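Local atomic coordinates of transcriptional regulator, LysR family (Eggerthella lenta, PDB entry 4PZJ), a protein that probably binds cis-regulatory DNA as a LysR-family transcription factor, this chain being its N-terminal helix-turn-helix domain. Residues 25-29 with 30-34; 62-65 with 66-70. All blocks are in the same frame, centred on the assembly; numbering follows the deposited sequence.

Overall arrangement
From the N terminus the chain runs through helix 3-11 and helix 18-25 before it meets interaction 1, where residues 25-29 run from the end of helix 18-25 through the turn and residues 30-34 lie in the first turns of helix 29-43, the second helix of the helix-turn-helix. The long helix then leads to the two-stranded hairpin 48-51 and 54-57, and on to helix 59-68, whose final turns hold interaction 2. Neither contact closes a long loop; they follow in series without nesting or crossing, on opposite sides of the chain's centre and with centres about 22 Å apart. Helix 3-11 is the common neighbour, touched by side chains of both, while residues 62-70 also face the second subunit.

Interaction 1: residues 25-29 with 30-34; sequences LNITQ and PAVSQ
Ile27 lays its outer branch over the first turn of helix 29-43, CG1 resting 3.8 Å from Val32 CG2 and CD1 3.9 Å from Ala31 CB. This is the turn of the helix-turn-helix of a LysR-type regulator, joining helix 18-25 to helix 29-43, the latter by family analogy the probable DNA-recognition helix. CG1 of Ile27 sits between the backbone N and the carbonyl carbon (chi1 67°), which carries the methyl end over the helix start, where it crosses the Val32 side chain at about a right angle. Leu25 completes this apolar side more loosely, with CD1 4.2 Å from Val32 CG2. Beyond the turn, Val32 packs on Thr8, Tyr18 and Ala22, and Leu25 touches helix 3-11, so the patch is shared by three helices.

At Asn26 a positive phi and two bonds back into the last turn end helix 18-25 in a Schellman motif. Thr28 then serves as N-cap of the next helix: its OG1 accepts from Ala31 N at 3.2 Å, a capping bond for an amide of the first turn, where no preceding helical turn offers a carbonyl. Thr28 O, in turn, takes Val32 N at 3.1 Å, the first of the regular helical bonds, and Gln29 O accepts from Ser33 N.

Gln29 adds a bond of its own. Its chain folds back at chi2 (-81°), placing the carboxamide beside the Pro30 ring, with OE1 3.2 Å from Pro30 CD. The other end of the amide reaches one turn onward, where NE2 donates nearly in the amide plane to Ser33 OG at 3.0 Å.

Interaction 2: residues 62-65 with 66-70; sequences ALLR and DALST
This local contact along the end of helix 59-68, between residues about one turn apart or less, joins a sequence-neighbour salt bridge to an apolar pair that faces helix 3-11. Arg65 and Asp66 lie side by side and point the same way. The bend at Arg65 chi3 (65°) turns the guanidinium back so that NE meets Asp66 OD1 at 2.8 Å while NH1 meets OD2 at 3.2 Å. Both oxygens lie near the guanidinium plane, yet they are approached from above the carboxylate, the two planes standing 42° apart. Ala62 CA covers one guanidinium face at 3.9 Å. Elsewhere on the helix, Leu64 CD1 touches Leu68 CD1 at 3.7 Å, and both leucines pack on Phe9. Toward the C-terminus, Asp66 O accepts from Thr70 OG1 at 2.9 Å and from Ser69 N, which come from opposite faces of its plane.

Asp66 OD2 also forms a hydrogen bond with Tyr43 OH of the second subunit, where Leu64 and Ala67 pack on Ala67. With an alanine at Arg65, the Asp66 carboxylate would probably lose its charge partner within the helix and be freer to turn away from that tyrosine. Two arginine nitrogens and a tyrosine hydroxyl thus share one carboxylate, whose negative charge the arginine probably stabilises.

Interaction 1: residues 25-29 with 30-34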
loop_
_atom_site.group_PDB
_atom_site.type_symbol
_atom_site.label_atom_id
_atom_site.label_comp_id
_atom_site.label_asym_id
_atom_site.label_seq_id
_atom_site.Cartn_x
_atom_site.Cartn_y
_atom_site.Cartn_z
ATOM N N LEU A 25 -19.951 -8.535 7.976
ATOM C CA LEU A 25 -20.028 -7.123 8.377
ATOM C C LEU A 25 -21.452 -6.638 8.621
ATOM O O LEU A 25 -21.642 -5.514 9.088
ATOM C CB LEU A 25 -19.387 -6.260 7.297
ATOM C CG LEU A 25 -17.860 -6.345 7.245
ATOM C CD1 LEU A 25 -17.362 -5.852 5.900
ATOM C CD2 LEU A 25 -17.156 -5.603 8.361
ATOM N N ASN A 26 -22.432 -7.458 8.286
ATOM C CA ASN A 26 -23.855 -7.112 8.417
ATOM C C ASN A 26 -24.213 -5.893 7.584
ATOM O O ASN A 26 -24.952 -4.992 8.020
ATOM C CB ASN A 26 -24.229 -6.917 9.871
ATOM C CG ASN A 26 -24.047 -8.179 10.672
ATOM O OD1 ASN A 26 -24.457 -9.258 10.242
ATOM N ND2 ASN A 26 -23.430 -8.060 11.839
ATOM N N ILE A 27 -23.663 -5.854 6.372
ATOM C CA ILE A 27 -23.977 -4.808 5.424
ATOM C C ILE A 27 -24.171 -5.527 4.097
ATOM O O ILE A 27 -23.918 -6.698 4.011
ATOM C CB ILE A 27 -22.928 -3.691 5.350
ATOM C CG1 ILE A 27 -21.586 -4.166 4.770
ATOM C CG2 ILE A 27 -22.784 -2.995 6.703
ATOM C CD1 ILE A 27 -20.530 -3.089 4.692
ATOM N N THR A 28 -24.624 -4.809 3.076
ATOM C CA THR A 28 -24.922 -5.433 1.820
ATOM C C THR A 28 -23.635 -5.571 1.000
ATOM O O THR A 28 -22.673 -4.868 1.233
ATOM C CB THR A 28 -25.926 -4.588 1.016
ATOM O OG1 THR A 28 -25.334 -3.344 0.711
ATOM C CG2 THR A 28 -27.238 -4.350 1.807
ATOM N N GLN A 29 -23.623 -6.480 0.026
ATOM C CA GLN A 29 -22.459 -6.557 -0.813
ATOM C C GLN A 29 -22.161 -5.248 -1.563
ATOM O O GLN A 29 -21.032 -4.791 -1.644
ATOM C CB GLN A 29 -22.572 -7.786 -1.715
ATOM C CG GLN A 29 -21.642 -7.820 -2.912
ATOM C CD GLN A 29 -22.168 -6.979 -4.105
ATOM O OE1 GLN A 29 -23.295 -7.145 -4.511
ATOM N NE2 GLN A 29 -21.303 -6.184 -4.708
ATOM N N PRO A 30 -23.187 -4.604 -2.173
ATOM C CA PRO A 30 -22.810 -3.366 -2.781
ATOM C C PRO A 30 -22.155 -2.350 -1.845
ATOM O O PRO A 30 -21.299 -1.598 -2.285
ATOM C CB PRO A 30 -24.125 -2.871 -3.400
ATOM C CG PRO A 30 -24.911 -4.071 -3.609
ATOM C CD PRO A 30 -24.551 -5.011 -2.479
ATOM N N ALA A 31 -22.517 -2.348 -0.547
ATOM C CA ALA A 31 -21.861 -1.490 0.421
ATOM C C ALA A 31 -20.388 -1.838 0.593
ATOM O O ALA A 31 -19.549 -0.950 0.599
ATOM C CB ALA A 31 -22.560 -1.568 1.763
ATOM N N VAL A 32 -20.098 -3.146 0.699
ATOM C CA VAL A 32 -18.749 -3.649 0.765
ATOM C C VAL A 32 -17.969 -3.172 -0.476
ATOM O O VAL A 32 -16.886 -2.606 -0.393
ATOM C CB VAL A 32 -18.740 -5.213 0.838
ATOM C CG1 VAL A 32 -17.354 -5.736 0.560
ATOM C CG2 VAL A 32 -19.241 -5.772 2.174
ATOM N N SER A 33 -18.543 -3.391 -1.648
ATOM C CA SER A 33 -17.888 -3.008 -2.890
ATOM C C SER A 33 -17.665 -1.498 -3.028
ATOM O O SER A 33 -16.632 -1.088 -3.492
ATOM C CB SER A 33 -18.680 -3.543 -4.080
ATOM O OG SER A 33 -18.667 -4.937 -4.189
ATOM N N GLN A 34 -18.596 -0.661 -2.524
ATOM C CA GLN A 34 -18.415 0.783 -2.511
ATOM C C GLN A 34 -17.260 1.237 -1.591
ATOM O O GLN A 34 -16.505 2.141 -1.925
ATOM C CB GLN A 34 -19.748 1.468 -2.132
ATOM C CG GLN A 34 -20.809 1.322 -3.232
ATOM C CD GLN A 34 -22.269 1.482 -2.744
ATOM O OE1 GLN A 34 -22.520 1.612 -1.538
ATOM N NE2 GLN A 34 -23.237 1.459 -3.689
#

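Interaction 2: residues 62-65 with 66-70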
loop_
_atom_site.group_PDB
_atom_site.type_symbol
_atom_site.label_atom_id
_atom_site.label_comp_id
_atom_site.label_asym_id
_atom_site.label_seq_id
_atom_site.Cartn_x
_atom_site.Cartn_y
_atom_site.Cartn_z
ATOM N N ALA A 62 -1.745 -6.628 -1.355
ATOM C CA ALA A 62 -0.802 -7.248 -0.427
ATOM C C ALA A 62 0.040 -6.219 0.340
ATOM O O ALA A 62 0.352 -6.414 1.521
ATOM C CB ALA A 62 0.079 -8.219 -1.217
ATOM N N LEU A 63 0.391 -5.092 -0.290
ATOM C CA LEU A 63 1.169 -4.066 0.313
ATOM C C LEU A 63 0.296 -3.412 1.398
ATOM O O LEU A 63 0.742 -3.228 2.526
ATOM C CB LEU A 63 1.565 -3.032 -0.737
ATOM C CG LEU A 63 2.388 -1.831 -0.270
ATOM C CD1 LEU A 63 3.775 -2.190 0.190
ATOM C CD2 LEU A 63 2.418 -0.754 -1.372
ATOM N N LEU A 64 -0.963 -3.161 1.056
ATOM C CA LEU A 64 -1.909 -2.566 2.031
ATOM C C LEU A 64 -2.080 -3.506 3.225
ATOM O O LEU A 64 -2.037 -3.064 4.396
ATOM C CB LEU A 64 -3.267 -2.270 1.371
ATOM C CG LEU A 64 -4.319 -1.597 2.293
ATOM C CD1 LEU A 64 -3.804 -0.325 2.923
ATOM C CD2 LEU A 64 -5.567 -1.336 1.492
ATOM N N ARG A 65 -2.317 -4.785 2.940
ATOM C CA ARG A 65 -2.478 -5.793 3.999
ATOM C C ARG A 65 -1.321 -5.748 4.960
ATOM O O ARG A 65 -1.514 -5.658 6.173
ATOM C CB ARG A 65 -2.584 -7.211 3.405
ATOM C CG ARG A 65 -2.657 -8.356 4.455
ATOM C CD ARG A 65 -2.330 -9.670 3.764
ATOM N NE ARG A 65 -0.974 -9.619 3.314
ATOM C CZ ARG A 65 -0.475 -10.244 2.255
ATOM N NH1 ARG A 65 0.791 -10.054 1.957
ATOM N NH2 ARG A 65 -1.238 -10.950 1.447
ATOM N N ASP A 66 -0.104 -5.890 4.436
ATOM C CA ASP A 66 1.066 -5.910 5.318
ATOM C C ASP A 66 1.322 -4.583 6.029
ATOM O O ASP A 66 1.772 -4.552 7.152
ATOM C CB ASP A 66 2.296 -6.400 4.552
ATOM C CG ASP A 66 2.199 -7.849 4.142
ATOM O OD1 ASP A 66 1.308 -8.596 4.612
ATOM O OD2 ASP A 66 3.059 -8.271 3.335
ATOM N N ALA A 67 1.038 -3.457 5.377
ATOM C CA ALA A 67 1.281 -2.156 5.998
ATOM C C ALA A 67 0.358 -1.937 7.169
ATOM O O ALA A 67 0.747 -1.328 8.158
ATOM C CB ALA A 67 1.054 -1.049 4.978
ATOM N N LEU A 68 -0.855 -2.458 7.056
ATOM C CA LEU A 68 -1.863 -2.295 8.113
ATOM C C LEU A 68 -1.542 -3.140 9.333
ATOM O O LEU A 68 -1.995 -2.824 10.424
ATOM C CB LEU A 68 -3.270 -2.585 7.614
ATOM C CG LEU A 68 -3.838 -1.571 6.614
ATOM C CD1 LEU A 68 -5.095 -2.086 5.957
ATOM C CD2 LEU A 68 -4.117 -0.273 7.344
ATOM N N SER A 69 -0.733 -4.174 9.166
ATOM C CA SER A 69 -0.310 -5.005 10.297
ATOM C C SER A 69 1.079 -4.615 10.858
ATOM O O SER A 69 1.705 -5.397 11.581
ATOM C CB SER A 69 -0.357 -6.480 9.906
ATOM O OG SER A 69 0.608 -6.809 8.937
ATOM N N THR A 70 1.525 -3.396 10.542
ATOM C CA THR A 70 2.803 -2.839 10.993
ATOM C C THR A 70 2.526 -1.595 11.835
ATOM O O THR A 70 2.369 -1.674 13.054
ATOM C CB THR A 70 3.677 -2.428 9.791
ATOM O OG1 THR A 70 3.875 -3.555 8.936
ATOM C CG2 THR A 70 5.032 -1.890 10.240
#